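Local coordinates for endosialidase (Enterobacteria phage phi92, PDB 4HIZ), which probably cleaves alpha2,8- and alpha2,9-linked sialic acid polymers as an endosialidase of phage phi92, built on a sialidase-type beta-propeller joined to beta-helix elements, at residues G190-S195 against V216-S221; R337-E342 against L361-T366; T374-A379 against W385-F390. All blocks are in the same frame, centred on the assembly; numbering follows the deposited sequence.

Contact 1: residues G190-S195 against V216-S221; sequences GGITIS and VNFSNS. With SIA (N-acetyl-alpha-neuraminic acid), chain D.
In the small antiparallel sheet domain that interrupts a propeller blade between strands 172-181 and 272-275, Ile192 packs against Ser221 and, more loosely, Phe218, on the same segment that carries the sugar-binding residues Ser219 and Asn220. Ile192 opens the short strand 192-194; its side chain runs out extended (chi2 178°), and the terminal CD1 alone does the touching. That methyl lies 3.8 Å from Ser221 CB and, approaching obliquely, 4.5 Å from CE1 of the Phe218 ring. The Ser221 hydroxyl is engaged separately, bonding to Val226 O and Ala223 N, while its CB faces the isoleucine.

Phe218, Ser219 and Asn220 are part of a glycan pocket that also includes Thr224, Gly225, Ser227 and Gly228. The backbone N of Asn220 donates an almost straight bond (170°) to carboxylate oxygen O1B of SIA, N to O1B 2.8 Å, and Ser227 adds a further hydrogen bond to the sugar. Ser219 OG works as a relay: it accepts from the acetamido nitrogen N5 of SIA at 2.9 Å and donates to Asn220 OD1. That second bond is short, 2.7 Å from OG to OD1, with the hydroxyl standing 46° out of the plane of the amide carbonyl.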
loop_
_atom_site.group_PDB
_atom_site.type_symbol
_atom_site.label_atom_id
_atom_site.label_comp_id
_atom_site.label_asym_id
_atom_site.label_seq_id
_atom_site.Cartn_x
_atom_site.Cartn_y
_atom_site.Cartn_z
ATOM N N GLY A 190 35.453 -6.591 -26.786
ATOM C CA GLY A 190 35.736 -6.311 -28.192
ATOM C C GLY A 190 34.481 -6.257 -29.037
ATOM O O GLY A 190 33.347 -6.111 -28.536
ATOM N N GLY A 191 34.675 -6.356 -30.343
ATOM C CA GLY A 191 33.557 -6.390 -31.264
ATOM C C GLY A 191 33.028 -5.084 -31.819
ATOM O O GLY A 191 32.064 -5.107 -32.609
ATOM N N ILE A 192 33.608 -3.952 -31.420
ATOM C CA ILE A 192 33.151 -2.665 -31.962
ATOM C C ILE A 192 34.210 -2.067 -32.871
ATOM O O ILE A 192 35.342 -1.810 -32.417
ATOM C CB ILE A 192 32.816 -1.661 -30.865
ATOM C CG1 ILE A 192 31.729 -2.249 -29.934
ATOM C CG2 ILE A 192 32.355 -0.336 -31.500
ATOM C CD1 ILE A 192 31.347 -1.313 -28.735
ATOM N N THR A 193 33.858 -1.843 -34.142
ATOM C CA THR A 193 34.830 -1.285 -35.097
ATOM C C THR A 193 34.222 -0.107 -35.849
ATOM O O THR A 193 33.021 -0.122 -36.204
ATOM C CB THR A 193 35.297 -2.324 -36.118
ATOM O OG1 THR A 193 34.166 -2.963 -36.704
ATOM C CG2 THR A 193 36.192 -3.372 -35.458
ATOM N N ILE A 194 35.052 0.908 -36.087
ATOM C CA ILE A 194 34.667 2.072 -36.889
ATOM C C ILE A 194 35.821 2.450 -37.798
ATOM O O ILE A 194 36.942 2.595 -37.311
ATOM C CB ILE A 194 34.378 3.287 -35.992
ATOM C CG1 ILE A 194 33.444 2.874 -34.838
ATOM C CG2 ILE A 194 33.704 4.409 -36.821
ATOM C CD1 ILE A 194 33.353 3.878 -33.712
ATOM N N SER A 195 35.556 2.654 -39.087
ATOM C CA SER A 195 36.611 3.162 -39.974
ATOM C C SER A 195 36.720 4.660 -39.863
ATOM O O SER A 195 35.708 5.341 -39.712
ATOM C CB SER A 195 36.325 2.794 -41.432
ATOM O OG SER A 195 36.341 1.396 -41.524
ATOM N N VAL A 216 18.905 1.072 -27.728
ATOM C CA VAL A 216 19.963 0.369 -26.985
ATOM C C VAL A 216 20.778 1.356 -26.170
ATOM O O VAL A 216 20.569 2.563 -26.276
ATOM C CB VAL A 216 20.889 -0.437 -27.939
ATOM C CG1 VAL A 216 20.063 -1.437 -28.761
ATOM C CG2 VAL A 216 21.670 0.516 -28.850
ATOM N N ASN A 217 21.688 0.850 -25.338
ATOM C CA ASN A 217 22.509 1.735 -24.526
ATOM C C ASN A 217 23.879 1.107 -24.350
ATOM O O ASN A 217 23.989 -0.111 -24.146
ATOM C CB ASN A 217 21.830 1.920 -23.155
ATOM C CG ASN A 217 22.672 2.712 -22.186
ATOM O OD1 ASN A 217 23.399 2.136 -21.385
ATOM N ND2 ASN A 217 22.537 4.039 -22.213
ATOM N N PHE A 218 24.917 1.938 -24.444
ATOM C CA PHE A 218 26.294 1.496 -24.298
ATOM C C PHE A 218 27.002 2.180 -23.149
ATOM O O PHE A 218 26.755 3.362 -22.879
ATOM C CB PHE A 218 27.072 1.913 -25.560
ATOM C CG PHE A 218 26.646 1.200 -26.799
ATOM C CD1 PHE A 218 27.284 0.018 -27.178
ATOM C CD2 PHE A 218 25.679 1.745 -27.638
ATOM C CE1 PHE A 218 26.924 -0.667 -28.354
ATOM C CE2 PHE A 218 25.302 1.082 -28.844
ATOM C CZ PHE A 218 25.924 -0.134 -29.203
ATOM N N SER A 219 27.916 1.466 -22.494
ATOM C CA SER A 219 28.767 2.115 -21.490
ATOM C C SER A 219 30.168 1.525 -21.557
ATOM O O SER A 219 30.329 0.303 -21.792
ATOM C CB SER A 219 28.185 1.928 -20.070
ATOM O OG SER A 219 28.889 2.751 -19.160
ATOM N N ASN A 220 31.175 2.381 -21.391
ATOM C CA ASN A 220 32.565 1.919 -21.356
ATOM C C ASN A 220 33.007 1.177 -22.629
ATOM O O ASN A 220 33.840 0.267 -22.562
ATOM C CB ASN A 220 32.821 1.063 -20.113
ATOM C CG ASN A 220 32.354 1.764 -18.815
ATOM O OD1 ASN A 220 31.186 1.647 -18.404
ATOM N ND2 ASN A 220 33.275 2.507 -18.172
ATOM N N SER A 221 32.480 1.584 -23.788
ATOM C CA SER A 221 32.777 0.854 -25.010
ATOM C C SER A 221 34.242 0.879 -25.443
ATOM O O SER A 221 34.661 0.000 -26.167
ATOM C CB SER A 221 31.927 1.401 -26.173
ATOM O OG SER A 221 32.399 2.705 -26.537
HETATM C C1 SIA D . 29.974 5.811 -21.548
HETATM C C2 SIA D . 29.218 6.944 -20.853
HETATM C C3 SIA D . 27.690 6.779 -20.979
HETATM C C4 SIA D . 27.135 5.694 -20.061
HETATM C C5 SIA D . 27.660 5.850 -18.627
HETATM C C6 SIA D . 29.187 5.978 -18.616
HETATM C C7 SIA D . 29.707 6.329 -17.219
HETATM C C8 SIA D . 31.240 6.356 -17.118
HETATM C C9 SIA D . 31.925 5.305 -17.973
HETATM C C10 SIA D . 26.405 4.755 -16.802
HETATM C C11 SIA D . 26.040 3.438 -16.174
HETATM N N5 SIA D . 27.212 4.679 -17.868
HETATM O O1A SIA D . 29.623 5.533 -22.711
HETATM O O1B SIA D . 30.907 5.188 -20.985
HETATM O O4 SIA D . 25.689 5.765 -20.054
HETATM O O6 SIA D . 29.632 7.026 -19.483
HETATM O O7 SIA D . 29.232 7.654 -16.935
HETATM O O8 SIA D . 31.692 7.640 -17.546
HETATM O O9 SIA D . 32.576 5.900 -19.116
HETATM O O10 SIA D . 25.999 5.831 -16.358
#

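Contact 2: residues R337-E342 against L361-T366; sequences RTISQE and LTTRGT
Two torsions spread the Ile339 side chain across its partners Leu361 and Thr363. With CG1 held between the backbone N and the carbonyl carbon (chi1 68°) and CD1 extended beyond it (chi2 171°), the long branch travels toward Thr363, while CG2, on the other branch, is left to face Leu361. On the receiving strand Leu361 carries CG anti to its backbone N (chi1 176°), which lifts CD1 toward the isoleucine.

The result is a pair of methyl-to-methyl contacts, one for each branch. Ile339 CG2 rests 4.2 Å from Leu361 CD1, and Ile339 CD1 meets Thr363 CG2 at 4.1 Å; in both pairs the side chains cross obliquely. Leu361 and Thr363 are alternate residues of one strand and so turn their side chains to the same face, which lets a single isoleucine span both. The contact is wholly apolar and buried, and small in extent. Thr363 divides its two branches accordingly: its methyl is given to Ile339, while OG1 accepts a hydrogen bond from Thr374 N on the adjoining strand. The one polar atom of the three touching side chains is thereby satisfied within the sheet.

The arrangement joins successive blades of the beta-propeller. Ile339 lies where the outermost strand 335-338 of one blade gives way to the short helix 341-344, and its backbone is hydrogen-bonded to Leu319; Leu361 and Thr363 belong to strand 358-365, the second strand of the next blade. Trp385 flanks both Ile339 and Leu361, Leu319 of strand 318-324 touches Ile339 and Thr363, and Pro350 and Ile352 of strand 347-355 back Leu361.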
loop_
_atom_site.group_PDB
_atom_site.type_symbol
_atom_site.label_atom_id
_atom_site.label_comp_id
_atom_site.label_asym_id
_atom_site.label_seq_id
_atom_site.Cartn_x
_atom_site.Cartn_y
_atom_site.Cartn_z
ATOM N N ARG A 337 -1.494 -25.938 -39.044
ATOM C CA ARG A 337 -1.334 -27.387 -38.947
ATOM C C ARG A 337 -2.299 -27.915 -37.908
ATOM O O ARG A 337 -2.186 -27.557 -36.722
ATOM C CB ARG A 337 0.115 -27.724 -38.590
ATOM C CG ARG A 337 1.093 -27.306 -39.735
ATOM C CD ARG A 337 2.540 -27.443 -39.366
ATOM N NE ARG A 337 3.364 -27.034 -40.517
ATOM C CZ ARG A 337 4.671 -27.186 -40.600
ATOM N NH1 ARG A 337 5.331 -27.755 -39.614
ATOM N NH2 ARG A 337 5.308 -26.796 -41.702
ATOM N N THR A 338 -3.252 -28.731 -38.328
ATOM C CA THR A 338 -4.360 -29.096 -37.416
ATOM C C THR A 338 -4.269 -30.528 -36.911
ATOM O O THR A 338 -3.638 -31.398 -37.546
ATOM C CB THR A 338 -5.741 -28.920 -38.100
ATOM O OG1 THR A 338 -5.793 -29.705 -39.293
ATOM C CG2 THR A 338 -5.976 -27.447 -38.459
ATOM N N ILE A 339 -4.901 -30.771 -35.766
ATOM C CA ILE A 339 -5.077 -32.132 -35.288
ATOM C C ILE A 339 -6.326 -32.714 -35.959
ATOM O O ILE A 339 -7.100 -31.991 -36.606
ATOM C CB ILE A 339 -5.196 -32.177 -33.740
ATOM C CG1 ILE A 339 -6.505 -31.520 -33.249
ATOM C CG2 ILE A 339 -3.969 -31.523 -33.114
ATOM C CD1 ILE A 339 -6.745 -31.752 -31.721
ATOM N N SER A 340 -6.504 -34.020 -35.840
ATOM C CA SER A 340 -7.611 -34.732 -36.485
ATOM C C SER A 340 -8.972 -34.251 -35.997
ATOM O O SER A 340 -9.111 -33.861 -34.827
ATOM C CB SER A 340 -7.480 -36.229 -36.193
ATOM O OG SER A 340 -6.236 -36.742 -36.662
ATOM N N GLN A 341 -9.988 -34.351 -36.853
ATOM C CA GLN A 341 -11.320 -33.888 -36.509
ATOM C C GLN A 341 -11.850 -34.570 -35.244
ATOM O O GLN A 341 -12.525 -33.937 -34.413
ATOM C CB GLN A 341 -12.269 -34.163 -37.692
ATOM C CG GLN A 341 -13.591 -33.420 -37.530
ATOM C CD GLN A 341 -13.365 -31.937 -37.652
ATOM O OE1 GLN A 341 -12.894 -31.462 -38.696
ATOM N NE2 GLN A 341 -13.672 -31.192 -36.594
ATOM N N GLU A 342 -11.527 -35.854 -35.097
ATOM C CA GLU A 342 -11.979 -36.650 -33.950
ATOM C C GLU A 342 -11.644 -35.971 -32.621
ATOM O O GLU A 342 -12.421 -36.035 -31.657
ATOM C CB GLU A 342 -11.313 -38.031 -33.995
ATOM C CG GLU A 342 -11.580 -38.910 -32.806
ATOM C CD GLU A 342 -11.035 -40.321 -32.959
ATOM O OE1 GLU A 342 -10.341 -40.601 -33.962
ATOM O OE2 GLU A 342 -11.306 -41.161 -32.071
ATOM N N LEU A 361 0.949 -31.302 -27.073
ATOM C CA LEU A 361 -0.244 -30.458 -27.122
ATOM C C LEU A 361 -1.300 -31.050 -26.198
ATOM O O LEU A 361 -1.477 -32.268 -26.145
ATOM C CB LEU A 361 -0.764 -30.411 -28.587
ATOM C CG LEU A 361 -2.078 -29.646 -28.863
ATOM C CD1 LEU A 361 -2.094 -29.075 -30.302
ATOM C CD2 LEU A 361 -3.337 -30.512 -28.683
ATOM N N THR A 362 -1.989 -30.194 -25.441
ATOM C CA THR A 362 -3.207 -30.659 -24.747
ATOM C C THR A 362 -4.371 -29.797 -25.169
ATOM O O THR A 362 -4.177 -28.625 -25.509
ATOM C CB THR A 362 -3.097 -30.463 -23.206
ATOM O OG1 THR A 362 -2.879 -29.077 -22.923
ATOM C CG2 THR A 362 -1.977 -31.291 -22.630
ATOM N N THR A 363 -5.593 -30.348 -25.128
ATOM C CA THR A 363 -6.753 -29.542 -25.470
ATOM C C THR A 363 -7.613 -29.335 -24.250
ATOM O O THR A 363 -7.529 -30.085 -23.270
ATOM C CB THR A 363 -7.670 -30.242 -26.518
ATOM O OG1 THR A 363 -8.106 -31.496 -25.989
ATOM C CG2 THR A 363 -6.921 -30.503 -27.840
ATOM N N ARG A 364 -8.422 -28.291 -24.326
ATOM C CA ARG A 364 -9.551 -28.094 -23.422
ATOM C C ARG A 364 -10.796 -28.776 -24.015
ATOM O O ARG A 364 -11.124 -28.552 -25.189
ATOM C CB ARG A 364 -9.869 -26.604 -23.354
ATOM C CG ARG A 364 -11.188 -26.276 -22.608
ATOM C CD ARG A 364 -11.276 -24.767 -22.449
ATOM N NE ARG A 364 -12.614 -24.357 -22.067
ATOM C CZ ARG A 364 -12.950 -23.119 -21.731
ATOM N NH1 ARG A 364 -12.043 -22.152 -21.716
ATOM N NH2 ARG A 364 -14.203 -22.852 -21.384
ATOM N N GLY A 365 -11.500 -29.559 -23.204
ATOM C CA GLY A 365 -12.790 -30.138 -23.617
ATOM C C GLY A 365 -13.885 -29.096 -23.400
ATOM O O GLY A 365 -13.842 -28.349 -22.396
ATOM N N THR A 366 -14.886 -29.035 -24.289
ATOM C CA THR A 366 -15.874 -27.981 -24.141
ATOM C C THR A 366 -17.245 -28.503 -23.741
ATOM O O THR A 366 -18.194 -27.714 -23.588
ATOM C CB THR A 366 -15.979 -27.096 -25.405
ATOM O OG1 THR A 366 -16.343 -27.918 -26.526
ATOM C CG2 THR A 366 -14.611 -26.378 -25.701
#

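Contact 3: residues T374-A379 against W385-F390; sequences TLAMSA and WNYLRF
Trp385 lays its indole over Ser378 at the closed end of a beta hairpin whose Ser378, Asp380, Gly382 and Trp385 have the Ser-x-Asp-x-Gly-x-x-Trp spacing of the Asp-box of sialidase propellers. The serine methylene sits over the ring face, CB 3.7 Å from the centroid of the six-membered ring and only 16° off its normal, a CH-pi contact. Having OG anti to the backbone N (chi1 172°) turns the hydroxyl off the ring and into the turn, where it bonds to Asn384 O and to the amides of Asp380 and Gly382.

Beyond the turn the two strands run antiparallel, and their side chains divide between two faces. On the face of Thr374, Ala376, Tyr387 and Arg389, the Ala376 methyl touches two aromatic rings, meeting Trp385 CE3 and Tyr387 CD1 each at 3.8 Å and obliquely. Thr374 CG2 approaches the same tyrosine at its edge, near the ring plane, and the Tyr387 hydroxyl accepts a bond from Ser340 N, just before helix 341-344. Arg389, bent at chi2 and chi3, crosses Thr374 at a slant without bonding to OG1, its NH1 and NH2 going instead to Gly372 O and Glu342 O.

The opposite face carries Leu375, Met377, Asn386 and Leu388. Met377 and Asn386 lie side by side and point the same way, with SD 3.6 Å from Asn386 OD1, and Leu375 CB packs obliquely on the Phe390 ring at CE1, 3.9 Å away. Leu375 with Leu388 and Met377 with Asn386 are the hydrogen-bonded pairs of this outer hairpin; the shortest of their four bonds runs from Leu388 N to Leu375 O, at 2.7 Å, nearly along the C=O axis.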
loop_
_atom_site.group_PDB
_atom_site.type_symbol
_atom_site.label_atom_id
_atom_site.label_comp_id
_atom_site.label_asym_id
_atom_site.label_seq_id
_atom_site.Cartn_x
_atom_site.Cartn_y
_atom_site.Cartn_z
ATOM N N THR A 374 -7.539 -34.001 -24.592
ATOM C CA THR A 374 -6.668 -34.989 -25.229
ATOM C C THR A 374 -5.243 -34.501 -25.071
ATOM O O THR A 374 -4.992 -33.293 -25.116
ATOM C CB THR A 374 -6.981 -35.032 -26.743
ATOM O OG1 THR A 374 -8.350 -35.399 -26.919
ATOM C CG2 THR A 374 -6.123 -36.048 -27.499
ATOM N N LEU A 375 -4.330 -35.441 -24.868
ATOM C CA LEU A 375 -2.895 -35.194 -24.931
ATOM C C LEU A 375 -2.385 -35.720 -26.267
ATOM O O LEU A 375 -2.753 -36.818 -26.690
ATOM C CB LEU A 375 -2.172 -35.909 -23.773
ATOM C CG LEU A 375 -0.632 -35.936 -23.778
ATOM C CD1 LEU A 375 -0.023 -34.521 -23.662
ATOM C CD2 LEU A 375 -0.108 -36.831 -22.636
ATOM N N ALA A 376 -1.555 -34.946 -26.948
ATOM C CA ALA A 376 -1.058 -35.390 -28.258
ATOM C C ALA A 376 0.425 -35.045 -28.374
ATOM O O ALA A 376 0.913 -34.145 -27.675
ATOM C CB ALA A 376 -1.868 -34.730 -29.355
ATOM N N MET A 377 1.153 -35.763 -29.244
ATOM C CA MET A 377 2.532 -35.401 -29.517
ATOM C C MET A 377 2.810 -35.554 -31.002
ATOM O O MET A 377 2.212 -36.409 -31.655
ATOM C CB MET A 377 3.483 -36.266 -28.688
ATOM C CG MET A 377 3.386 -37.732 -29.011
ATOM S SD MET A 377 4.651 -38.251 -30.206
ATOM C CE MET A 377 5.793 -38.772 -28.956
ATOM N N SER A 378 3.712 -34.728 -31.531
ATOM C CA SER A 378 4.053 -34.797 -32.949
ATOM C C SER A 378 5.551 -34.765 -33.049
ATOM O O SER A 378 6.195 -33.912 -32.441
ATOM C CB SER A 378 3.476 -33.601 -33.703
ATOM O OG SER A 378 3.963 -33.566 -35.047
ATOM N N ALA A 379 6.105 -35.678 -33.840
ATOM C CA ALA A 379 7.542 -35.718 -34.100
ATOM C C ALA A 379 7.905 -34.975 -35.392
ATOM O O ALA A 379 9.084 -34.926 -35.783
ATOM C CB ALA A 379 8.019 -37.168 -34.174
ATOM N N TRP A 385 0.097 -36.419 -35.685
ATOM C CA TRP A 385 0.064 -36.500 -34.240
ATOM C C TRP A 385 -0.280 -37.908 -33.783
ATOM O O TRP A 385 -0.948 -38.660 -34.518
ATOM C CB TRP A 385 -1.017 -35.560 -33.730
ATOM C CG TRP A 385 -0.814 -34.133 -34.053
ATOM C CD1 TRP A 385 -1.200 -33.485 -35.200
ATOM C CD2 TRP A 385 -0.213 -33.131 -33.205
ATOM N NE1 TRP A 385 -0.856 -32.148 -35.128
ATOM C CE2 TRP A 385 -0.253 -31.908 -33.915
ATOM C CE3 TRP A 385 0.376 -33.160 -31.923
ATOM C CZ2 TRP A 385 0.259 -30.722 -33.397
ATOM C CZ3 TRP A 385 0.889 -31.969 -31.409
ATOM C CH2 TRP A 385 0.825 -30.766 -32.146
ATOM N N ASN A 386 0.174 -38.250 -32.575
ATOM C CA ASN A 386 -0.274 -39.420 -31.822
ATOM C C ASN A 386 -1.116 -38.899 -30.648
ATOM O O ASN A 386 -0.696 -37.952 -29.968
ATOM C CB ASN A 386 0.951 -40.139 -31.265
ATOM C CG ASN A 386 1.810 -40.717 -32.379
ATOM O OD1 ASN A 386 2.977 -40.351 -32.556
ATOM N ND2 ASN A 386 1.216 -41.600 -33.151
ATOM N N TYR A 387 -2.288 -39.500 -30.414
ATOM C CA TYR A 387 -3.280 -38.965 -29.479
ATOM C C TYR A 387 -3.548 -39.894 -28.318
ATOM O O TYR A 387 -3.568 -41.137 -28.493
ATOM C CB TYR A 387 -4.622 -38.806 -30.211
ATOM C CG TYR A 387 -4.549 -37.942 -31.439
ATOM C CD1 TYR A 387 -4.551 -36.556 -31.328
ATOM C CD2 TYR A 387 -4.475 -38.514 -32.713
ATOM C CE1 TYR A 387 -4.493 -35.738 -32.464
ATOM C CE2 TYR A 387 -4.415 -37.717 -33.852
ATOM C CZ TYR A 387 -4.427 -36.327 -33.722
ATOM O OH TYR A 387 -4.370 -35.543 -34.862
ATOM N N LEU A 388 -3.824 -39.284 -27.160
ATOM C CA LEU A 388 -4.291 -40.007 -25.987
ATOM C C LEU A 388 -5.441 -39.207 -25.363
ATOM O O LEU A 388 -5.213 -38.120 -24.814
ATOM C CB LEU A 388 -3.158 -40.132 -24.955
ATOM C CG LEU A 388 -1.990 -41.078 -25.277
ATOM C CD1 LEU A 388 -0.847 -40.866 -24.286
ATOM C CD2 LEU A 388 -2.466 -42.529 -25.222
ATOM N N ARG A 389 -6.659 -39.725 -25.437
ATOM C CA ARG A 389 -7.782 -39.042 -24.805
ATOM C C ARG A 389 -7.715 -39.232 -23.292
ATOM O O ARG A 389 -7.526 -40.354 -22.814
ATOM C CB ARG A 389 -9.091 -39.649 -25.335
ATOM C CG ARG A 389 -10.352 -38.983 -24.775
ATOM C CD ARG A 389 -10.696 -37.728 -25.545
ATOM N NE ARG A 389 -11.141 -38.027 -26.917
ATOM C CZ ARG A 389 -11.608 -37.108 -27.749
ATOM N NH1 ARG A 389 -11.666 -35.823 -27.386
ATOM N NH2 ARG A 389 -12.031 -37.464 -28.967
ATOM N N PHE A 390 -7.868 -38.162 -22.518
ATOM C CA PHE A 390 -8.078 -38.378 -21.082
ATOM C C PHE A 390 -9.445 -39.009 -20.868
ATOM O O PHE A 390 -10.405 -38.632 -21.527
ATOM C CB PHE A 390 -7.998 -37.069 -20.282
ATOM C CG PHE A 390 -6.604 -36.525 -20.121
ATOM C CD1 PHE A 390 -6.074 -35.659 -21.078
ATOM C CD2 PHE A 390 -5.844 -36.853 -18.989
ATOM C CE1 PHE A 390 -4.797 -35.141 -20.942
ATOM C CE2 PHE A 390 -4.535 -36.320 -18.829
ATOM C CZ PHE A 390 -4.035 -35.451 -19.799
#

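Overall arrangement
From the N terminus, contact 1 comes first, closing a loop of 20 residues within the sheet domain inserted into one propeller blade. The chain then returns to the propeller, where contact 2 closes an 18-residue loop and ties one blade to the next, and contact 3 closes the short turn of a hairpin that completes the latter blade. The three follow in series; none nests or crosses. Contacts 2 and 3 are about 9 Å apart between centres. Segment 361-366 of contact 2 and both segments of contact 3 lie in one sheet, since strand 358-365 pairs with strand 374-378 through Leu361 O and Ala376 N, 2.8 Å apart. Contact 1 lies about 49 Å from both, centre to centre.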